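Local coordinates for protein alcohol dehydrogenase, zinc-containing (Thermotoga maritima, PDB 1VJ0) that is probably a zinc-dependent alcohol dehydrogenase, an oxidoreductase of the medium-chain family that carries two bound zinc ions, at residues 173-178 and 208-213; 187-192 and 320-325; 215-220 and 339-344. All coordinates share one frame; numbering follows the deposited sequence.

Overall arrangement
Along the chain, 173-178 and then 187-192 come first, in the region of helix 170-188. Contact 1 closes a loop when 208-213, on helix 206-217, packs back against 173-178. Contact 3 opens afterwards at 215-220, the end of that same helix, so contacts 1 and 3 lie in series. Contact 2 crosses both: it opens inside the loop of contact 1 and closes before 339-344 completes contact 3. Contact 1 ties helix 170-188, which holds a zinc ligand, to helix 206-217 of the Rossmann-type domain; contact 2 ties 187-192 to strand 320-323 at the sheet edge; contact 3 joins helix 206-217 to the junction of helices 329-340 and 343-346. Phe187 touches Gly211 and Ala215, linking all three.

Contact 1 of 3, residues 173-178 and 208-213; sequences LAMAMC and GLFGVV
Phe210 reaches across from helix 206-217 to Met175 and Ala176 of helix 170-188, joining two helices of a medium-chain dehydrogenase. The first follows strand 198-202 of the Rossmann-type domain and includes Gly208, the last glycine of a probable GxGxxG turn; the second carries Cys178, which binds zinc together with Cys55, His77 and Glu78. The contact is apolar throughout, with no hydrogen bond between the segments. Its shortest approach is at the far end of the ring, where Phe210 CZ lies 3.5 Å from Ala176 CA and meets the methyl as well. The small alanine suits this place because the ring can come right up to the helix backbone, and the all-carbon ring end suits so apolar a spot. Met175 flanks the same ring end, with its CG 3.8 Å from Phe210 CE1. Beyond these residues, Thr339 and Leu346 also touch Phe210, while Met175 continues toward Leu349 and Lys373, its side chain about 4 Å, nearest atoms, from the side chain of Glu78. The second kind of interaction is Met-aromatic. With CG roughly anti to the backbone N (chi1 153°), the Met175 chain extends toward the ring, and its sulfur sits at the ring edge, in plane: Met175 SD is 5.3 Å from the Phe210 centroid. Replacing Phe210 by an alanine would probably open a gap between the helices and leave the end of Met175 without its aromatic neighbour. The bend at chi3 (66°) folds Met175 CE back to 4.0 Å from Phe210 CE1.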
loop_
_atom_site.group_PDB
_atom_site.type_symbol
_atom_site.label_atom_id
_atom_site.label_comp_id
_atom_site.label_asym_id
_atom_site.label_seq_id
_atom_site.Cartn_x
_atom_site.Cartn_y
_atom_site.Cartn_z
ATOM N N LEU A 173 12.007 24.978 -13.414
ATOM C CA LEU A 173 10.945 24.052 -13.812
ATOM C C LEU A 173 11.311 23.228 -15.048
ATOM O O LEU A 173 11.079 22.020 -15.083
ATOM C CB LEU A 173 9.618 24.775 -14.071
ATOM C CG LEU A 173 8.978 25.296 -12.790
ATOM C CD1 LEU A 173 7.739 26.114 -13.137
ATOM C CD2 LEU A 173 8.647 24.136 -11.853
ATOM N N ALA A 174 11.857 23.864 -16.050
ATOM C CA ALA A 174 12.280 23.120 -17.255
ATOM C C ALA A 174 13.226 21.956 -16.911
ATOM O O ALA A 174 12.967 20.774 -17.285
ATOM C CB ALA A 174 12.900 24.048 -18.272
ATOM N N MET A 175 14.253 22.242 -16.144
ATOM C CA MET A 175 15.188 21.185 -15.718
ATOM C C MET A 175 14.503 20.076 -14.894
ATOM O O MET A 175 14.789 18.889 -15.058
ATOM C CB MET A 175 16.331 21.823 -14.940
ATOM C CG MET A 175 16.950 20.870 -13.956
ATOM S SD MET A 175 18.191 21.664 -13.010
ATOM C CE MET A 175 17.289 22.863 -12.050
ATOM N N ALA A 176 13.573 20.466 -14.037
ATOM C CA ALA A 176 12.911 19.569 -13.105
ATOM C C ALA A 176 12.099 18.496 -13.802
ATOM O O ALA A 176 11.855 17.416 -13.250
ATOM C CB ALA A 176 11.954 20.364 -12.232
ATOM N N MET A 177 11.664 18.819 -15.002
ATOM C CA MET A 177 10.705 18.008 -15.744
ATOM C C MET A 177 11.295 16.648 -16.031
ATOM O O MET A 177 10.570 15.655 -16.119
ATOM C CB MET A 177 10.422 18.652 -17.099
ATOM C CG MET A 177 9.781 19.987 -17.051
ATOM S SD MET A 177 8.088 19.754 -16.546
ATOM C CE MET A 177 8.222 19.717 -14.720
ATOM N N CYS A 178 12.600 16.618 -16.235
ATOM C CA CYS A 178 13.221 15.371 -16.556
ATOM C C CYS A 178 13.807 14.725 -15.299
ATOM O O CYS A 178 13.136 13.835 -14.698
ATOM C CB CYS A 178 14.306 15.592 -17.591
ATOM S SG CYS A 178 15.089 14.055 -17.942
ATOM N N GLY A 208 20.535 12.862 -8.851
ATOM C CA GLY A 208 20.872 12.661 -7.439
ATOM C C GLY A 208 20.619 13.906 -6.591
ATOM O O GLY A 208 20.128 13.825 -5.438
ATOM N N LEU A 209 20.911 15.063 -7.162
ATOM C CA LEU A 209 20.685 16.339 -6.460
ATOM C C LEU A 209 19.208 16.705 -6.233
ATOM O O LEU A 209 18.827 17.133 -5.126
ATOM C CB LEU A 209 21.439 17.444 -7.153
ATOM C CG LEU A 209 22.974 17.325 -7.155
ATOM C CD1 LEU A 209 23.534 18.300 -8.151
ATOM C CD2 LEU A 209 23.554 17.585 -5.768
ATOM N N PHE A 210 18.357 16.481 -7.213
ATOM C CA PHE A 210 16.911 16.569 -6.970
ATOM C C PHE A 210 16.480 15.579 -5.893
ATOM O O PHE A 210 15.650 15.925 -5.063
ATOM C CB PHE A 210 16.088 16.340 -8.265
ATOM C CG PHE A 210 15.721 17.585 -8.967
ATOM C CD1 PHE A 210 16.592 18.183 -9.870
ATOM C CD2 PHE A 210 14.480 18.173 -8.733
ATOM C CE1 PHE A 210 16.230 19.349 -10.515
ATOM C CE2 PHE A 210 14.119 19.302 -9.394
ATOM C CZ PHE A 210 14.998 19.918 -10.258
ATOM N N GLY A 211 17.066 14.374 -5.904
ATOM C CA GLY A 211 16.854 13.347 -4.859
ATOM C C GLY A 211 17.064 13.915 -3.461
ATOM O O GLY A 211 16.291 13.623 -2.547
ATOM N N VAL A 212 18.122 14.723 -3.293
ATOM C CA VAL A 212 18.419 15.361 -1.993
ATOM C C VAL A 212 17.246 16.226 -1.526
ATOM O O VAL A 212 16.738 16.062 -0.399
ATOM C CB VAL A 212 19.729 16.217 -2.041
ATOM C CG1 VAL A 212 19.933 17.013 -0.737
ATOM C CG2 VAL A 212 20.964 15.284 -2.284
ATOM N N VAL A 213 16.786 17.121 -2.390
ATOM C CA VAL A 213 15.680 18.012 -2.076
ATOM C C VAL A 213 14.355 17.259 -1.864
ATOM O O VAL A 213 13.591 17.582 -0.939
ATOM C CB VAL A 213 15.571 19.102 -3.167
ATOM C CG1 VAL A 213 14.324 19.960 -3.017
ATOM C CG2 VAL A 213 16.825 19.954 -3.167
#

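Contact 2 of 3, residues 187-192 and 320-325; sequences FDEYPE and TFKGIW
Glu189 meets two side chains of segment 320-325, one with its aliphatic part and one with its carboxylate. Its CG lies 3.7 Å from CD1 of Ile324, the two side chains running antiparallel as they pass, so the greasy stem of the glutamate covers the tip of the isoleucine. With CG anti to the carbonyl carbon (chi1 -70°), a bend at chi2 (-61°) turns the carboxylate toward the lysine stem, where Glu189 OE1 rests 3.8 Å from Lys322 CE. The charged ends do not form a salt bridge: OE1 of Glu189 and NZ of Lys322 are 4.5 Å apart, near enough that the acid would probably still favour the ammonium charge. The lysine amine is taken instead by Asn318 O and Thr320 OG1 of the second subunit, a long reach that suits lysine. In the next shell, a backbone bond from Tyr190 N to Phe187 O, 3.1 Å, braces the turn that carries Glu189. Ile324 is seated among His185, Ala186, Ser295 and Ala297, and Phe293 packs on Lys322. Backbone bonds to Tyr294 and Val296 fix the lysine's strand beside strand 292-296. Strand 320-323 is outermost on its side of the six-stranded parallel sheet within this chain, and it pairs antiparallel with a strand of the second subunit, giving the sheet continuous across two Rossmann-type domains that is familiar from dimers of zinc-dependent alcohol dehydrogenases.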
loop_
_atom_site.group_PDB
_atom_site.type_symbol
_atom_site.label_atom_id
_atom_site.label_comp_id
_atom_site.label_asym_id
_atom_site.label_seq_id
_atom_site.Cartn_x
_atom_site.Cartn_y
_atom_site.Cartn_z
ATOM N N PHE A 187 11.273 7.961 -5.357
ATOM C CA PHE A 187 10.834 8.137 -3.973
ATOM C C PHE A 187 9.393 7.738 -3.768
ATOM O O PHE A 187 9.054 7.144 -2.720
ATOM C CB PHE A 187 11.088 9.577 -3.537
ATOM C CG PHE A 187 12.529 9.845 -3.182
ATOM C CD1 PHE A 187 13.447 10.214 -4.150
ATOM C CD2 PHE A 187 12.962 9.758 -1.844
ATOM C CE1 PHE A 187 14.795 10.441 -3.817
ATOM C CE2 PHE A 187 14.275 10.002 -1.493
ATOM C CZ PHE A 187 15.223 10.323 -2.523
ATOM N N ASP A 188 8.559 7.981 -4.770
ATOM C CA ASP A 188 7.129 7.673 -4.696
ATOM C C ASP A 188 6.905 6.172 -4.618
ATOM O O ASP A 188 5.879 5.740 -4.127
ATOM C CB ASP A 188 6.428 8.205 -5.942
ATOM C CG ASP A 188 4.954 8.292 -5.797
ATOM O OD1 ASP A 188 4.460 8.989 -4.873
ATOM O OD2 ASP A 188 4.207 7.723 -6.624
ATOM N N GLU A 189 7.848 5.371 -5.110
ATOM C CA GLU A 189 7.689 3.904 -5.055
ATOM C C GLU A 189 7.894 3.320 -3.639
ATOM O O GLU A 189 7.480 2.201 -3.366
ATOM C CB GLU A 189 8.657 3.226 -6.028
ATOM C CG GLU A 189 8.324 3.440 -7.478
ATOM C CD GLU A 189 6.946 2.890 -7.839
ATOM O OE1 GLU A 189 6.601 1.747 -7.459
ATOM O OE2 GLU A 189 6.176 3.635 -8.442
ATOM N N TYR A 190 8.535 4.064 -2.753
ATOM C CA TYR A 190 8.759 3.629 -1.357
ATOM C C TYR A 190 7.424 3.516 -0.580
ATOM O O TYR A 190 6.682 4.482 -0.525
ATOM C CB TYR A 190 9.637 4.661 -0.654
ATOM C CG TYR A 190 10.108 4.231 0.717
ATOM C CD1 TYR A 190 10.938 3.124 0.860
ATOM C CD2 TYR A 190 9.813 4.970 1.836
ATOM C CE1 TYR A 190 11.407 2.739 2.103
ATOM C CE2 TYR A 190 10.278 4.603 3.103
ATOM C CZ TYR A 190 11.049 3.482 3.231
ATOM O OH TYR A 190 11.533 3.117 4.447
ATOM N N PRO A 191 7.109 2.350 -0.034
ATOM C CA PRO A 191 5.763 2.117 0.512
ATOM C C PRO A 191 5.494 2.634 1.936
ATOM O O PRO A 191 4.498 2.297 2.473
ATOM C CB PRO A 191 5.638 0.585 0.444
ATOM C CG PRO A 191 7.029 0.082 0.615
ATOM C CD PRO A 191 7.919 1.111 -0.043
ATOM N N GLU A 192 6.394 3.406 2.547
ATOM C CA GLU A 192 6.183 3.973 3.887
ATOM C C GLU A 192 6.487 5.479 3.810
ATOM O O GLU A 192 7.011 5.964 2.807
ATOM C CB GLU A 192 7.174 3.364 4.917
ATOM C CG GLU A 192 7.066 1.892 5.226
ATOM C CD GLU A 192 5.759 1.511 5.891
ATOM O OE1 GLU A 192 5.325 2.174 6.876
ATOM O OE2 GLU A 192 5.158 0.527 5.401
ATOM N N THR A 320 14.112 -5.004 -1.224
ATOM C CA THR A 320 13.402 -4.645 -2.447
ATOM C C THR A 320 14.337 -3.856 -3.339
ATOM O O THR A 320 14.892 -2.816 -2.914
ATOM C CB THR A 320 12.139 -3.787 -2.129
ATOM O OG1 THR A 320 11.264 -4.512 -1.258
ATOM C CG2 THR A 320 11.291 -3.540 -3.361
ATOM N N PHE A 321 14.536 -4.334 -4.563
ATOM C CA PHE A 321 15.211 -3.566 -5.626
ATOM C C PHE A 321 14.150 -3.201 -6.632
ATOM O O PHE A 321 13.374 -4.085 -7.104
ATOM C CB PHE A 321 16.286 -4.388 -6.363
ATOM C CG PHE A 321 17.573 -4.641 -5.534
ATOM C CD1 PHE A 321 17.535 -5.392 -4.378
ATOM C CD2 PHE A 321 18.812 -4.203 -5.987
ATOM C CE1 PHE A 321 18.716 -5.660 -3.649
ATOM C CE2 PHE A 321 19.959 -4.432 -5.237
ATOM C CZ PHE A 321 19.914 -5.171 -4.090
ATOM N N LYS A 322 14.026 -1.923 -6.914
ATOM C CA LYS A 322 12.933 -1.462 -7.762
ATOM C C LYS A 322 13.507 -0.605 -8.870
ATOM O O LYS A 322 14.039 0.446 -8.578
ATOM C CB LYS A 322 11.976 -0.615 -6.914
ATOM C CG LYS A 322 10.841 0.070 -7.643
ATOM C CD LYS A 322 9.781 -0.934 -8.038
ATOM C CE LYS A 322 9.039 -0.529 -9.280
ATOM N NZ LYS A 322 8.266 -1.679 -9.895
ATOM N N GLY A 323 13.407 -1.036 -10.137
ATOM C CA GLY A 323 13.878 -0.194 -11.218
ATOM C C GLY A 323 12.862 0.903 -11.503
ATOM O O GLY A 323 11.644 0.677 -11.388
ATOM N N ILE A 324 13.355 2.073 -11.918
ATOM C CA ILE A 324 12.533 3.257 -12.155
ATOM C C ILE A 324 12.661 3.717 -13.622
ATOM O O ILE A 324 13.765 4.074 -14.085
ATOM C CB ILE A 324 12.930 4.421 -11.182
ATOM C CG1 ILE A 324 12.919 3.950 -9.744
ATOM C CG2 ILE A 324 12.042 5.650 -11.430
ATOM C CD1 ILE A 324 11.596 3.502 -9.223
ATOM N N TRP A 325 11.555 3.641 -14.355
ATOM C CA TRP A 325 11.512 4.068 -15.729
ATOM C C TRP A 325 10.738 5.402 -15.837
ATOM O O TRP A 325 9.530 5.436 -15.581
ATOM C CB TRP A 325 10.850 3.011 -16.625
ATOM C CG TRP A 325 10.912 3.425 -18.058
ATOM C CD1 TRP A 325 9.872 3.709 -18.905
ATOM C CD2 TRP A 325 12.090 3.616 -18.790
ATOM N NE1 TRP A 325 10.356 4.070 -20.135
ATOM C CE2 TRP A 325 11.722 4.016 -20.093
ATOM C CE3 TRP A 325 13.458 3.459 -18.484
ATOM C CZ2 TRP A 325 12.657 4.302 -21.084
ATOM C CZ3 TRP A 325 14.398 3.776 -19.463
ATOM C CH2 TRP A 325 13.982 4.175 -20.760
#

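Contact 3 of 3, residues 215-220 and 339-344; sequences ARSLGA and TSRNYQ
Arg341 starts with CG anti to its carbonyl carbon (chi1 -59°) and bends at chi3 (-79°), which swings its guanidinium across to Ser217, where NH2 comes to 3.8 Å from Ser217 CB. In Asn342 the same first torsion (chi1 -69°) brings ND2 to 3.6 Å from Ser217 OG. That pair is a touch and not a hydrogen bond, for each already has a partner: the serine hydroxyl bonds to Val213 O within its helix, the amide nitrogen to Ile338 O of helix 329-340. A small serine suits the spot, tucking its hydroxyl against the helix and letting the arginine lie close. One water spans the segments, lying 2.7 Å from Ser217 O and accepting a weak bond from Arg341 NH1. Helix 206-217 closes in a Schellman motif, Ala220 N bonding to Ala215 O and Gly219 N to Arg216 O. Gly219, the first residue to leave the helical conformation, has a positive phi at which a side chain would press on the preceding carbonyl oxygen, so glycine fits. Arg216 braces this turn, its NH2 donating to Ala220 O at 2.9 Å from above the carbonyl plane, while NH1 forms a salt bridge with Asp242. Arg341 also packs on Gly219 of the third subunit. Polar groups here thus touch without bonding directly and are linked by water; the helix-end carbonyl is likely to help only weakly, while Arg216 lies near Arg341 of the third subunit, a like charge.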
loop_
_atom_site.group_PDB
_atom_site.type_symbol
_atom_site.label_atom_id
_atom_site.label_comp_id
_atom_site.label_asym_id
_atom_site.label_seq_id
_atom_site.Cartn_x
_atom_site.Cartn_y
_atom_site.Cartn_z
ATOM N N ALA A 215 14.105 14.073 -0.925
ATOM C CA ALA A 215 14.245 13.335 0.353
ATOM C C ALA A 215 13.963 14.235 1.540
ATOM O O ALA A 215 13.221 13.879 2.445
ATOM C CB ALA A 215 15.642 12.706 0.490
ATOM N N ARG A 216 14.564 15.424 1.517
ATOM C CA ARG A 216 14.358 16.421 2.573
ATOM C C ARG A 216 12.865 16.815 2.651
ATOM O O ARG A 216 12.291 16.847 3.717
ATOM C CB ARG A 216 15.203 17.665 2.313
ATOM C CG ARG A 216 16.618 17.626 2.816
ATOM C CD ARG A 216 16.804 18.110 4.305
ATOM N NE ARG A 216 16.595 17.003 5.245
ATOM C CZ ARG A 216 17.542 16.252 5.800
ATOM N NH1 ARG A 216 18.818 16.463 5.534
ATOM N NH2 ARG A 216 17.205 15.272 6.636
ATOM N N SER A 217 12.246 17.076 1.507
ATOM C CA SER A 217 10.874 17.536 1.465
ATOM C C SER A 217 9.834 16.538 1.959
ATOM O O SER A 217 8.818 16.948 2.502
ATOM C CB SER A 217 10.525 17.980 0.044
ATOM O OG SER A 217 11.395 19.021 -0.343
ATOM N N LEU A 218 10.125 15.255 1.796
ATOM C CA LEU A 218 9.243 14.162 2.249
ATOM C C LEU A 218 9.505 13.780 3.712
ATOM O O LEU A 218 8.785 12.977 4.284
ATOM C CB LEU A 218 9.426 12.949 1.353
ATOM C CG LEU A 218 9.053 13.173 -0.119
ATOM C CD1 LEU A 218 9.269 11.936 -0.944
ATOM C CD2 LEU A 218 7.616 13.665 -0.248
ATOM N N GLY A 219 10.511 14.389 4.309
ATOM C CA GLY A 219 10.714 14.289 5.744
ATOM C C GLY A 219 11.730 13.257 6.192
ATOM O O GLY A 219 11.717 12.845 7.362
ATOM N N ALA A 220 12.659 12.882 5.308
ATOM C CA ALA A 220 13.726 11.953 5.705
ATOM C C ALA A 220 14.505 12.513 6.853
ATOM O O ALA A 220 14.732 13.725 6.932
ATOM C CB ALA A 220 14.681 11.682 4.563
ATOM N N THR A 339 9.339 21.294 -6.271
ATOM C CA THR A 339 10.280 22.199 -6.888
ATOM C C THR A 339 9.944 23.667 -6.519
ATOM O O THR A 339 10.825 24.458 -6.182
ATOM C CB THR A 339 10.316 21.960 -8.395
ATOM O OG1 THR A 339 10.845 20.654 -8.662
ATOM C CG2 THR A 339 11.287 22.927 -9.071
ATOM N N SER A 340 8.649 23.987 -6.539
ATOM C CA SER A 340 8.150 25.336 -6.326
ATOM C C SER A 340 8.441 25.845 -4.907
ATOM O O SER A 340 8.486 27.040 -4.699
ATOM C CB SER A 340 6.649 25.383 -6.616
ATOM O OG SER A 340 5.950 24.805 -5.519
ATOM N N ARG A 341 8.636 24.945 -3.949
ATOM C CA ARG A 341 9.088 25.331 -2.625
ATOM C C ARG A 341 10.607 25.353 -2.500
ATOM O O ARG A 341 11.111 25.593 -1.428
ATOM C CB ARG A 341 8.539 24.410 -1.566
ATOM C CG ARG A 341 7.006 24.342 -1.492
ATOM C CD ARG A 341 6.497 23.430 -0.354
ATOM N NE ARG A 341 6.546 21.987 -0.679
ATOM C CZ ARG A 341 7.260 21.059 -0.009
ATOM N NH1 ARG A 341 8.062 21.369 1.026
ATOM N NH2 ARG A 341 7.193 19.789 -0.430
ATOM N N ASN A 342 11.343 25.082 -3.574
ATOM C CA ASN A 342 12.798 24.969 -3.457
ATOM C C ASN A 342 13.539 25.623 -4.614
ATOM O O ASN A 342 14.686 25.224 -4.969
ATOM C CB ASN A 342 13.136 23.486 -3.380
ATOM C CG ASN A 342 12.693 22.850 -2.088
ATOM O OD1 ASN A 342 13.355 22.992 -1.086
ATOM N ND2 ASN A 342 11.622 22.079 -2.134
ATOM N N TYR A 343 12.919 26.635 -5.206
ATOM C CA TYR A 343 13.538 27.319 -6.349
ATOM C C TYR A 343 14.943 27.839 -6.061
ATOM O O TYR A 343 15.835 27.689 -6.876
ATOM C CB TYR A 343 12.678 28.512 -6.836
ATOM C CG TYR A 343 11.425 28.114 -7.601
ATOM C CD1 TYR A 343 11.485 27.170 -8.618
ATOM C CD2 TYR A 343 10.198 28.720 -7.339
ATOM C CE1 TYR A 343 10.355 26.785 -9.339
ATOM C CE2 TYR A 343 9.040 28.338 -8.059
ATOM C CZ TYR A 343 9.139 27.377 -9.074
ATOM O OH TYR A 343 8.047 26.957 -9.818
ATOM N N GLN A 344 15.147 28.483 -4.935
ATOM C CA GLN A 344 16.454 29.045 -4.664
ATOM C C GLN A 344 17.557 27.980 -4.493
ATOM O O GLN A 344 18.686 28.176 -4.939
ATOM C CB GLN A 344 16.398 29.958 -3.446
ATOM C CG GLN A 344 15.780 31.346 -3.730
ATOM C CD GLN A 344 15.650 32.178 -2.454
ATOM O OE1 GLN A 344 16.377 33.175 -2.284
ATOM N NE2 GLN A 344 14.767 31.733 -1.518
HETATM O O HOH W 1 8.793 19.415 3.601
#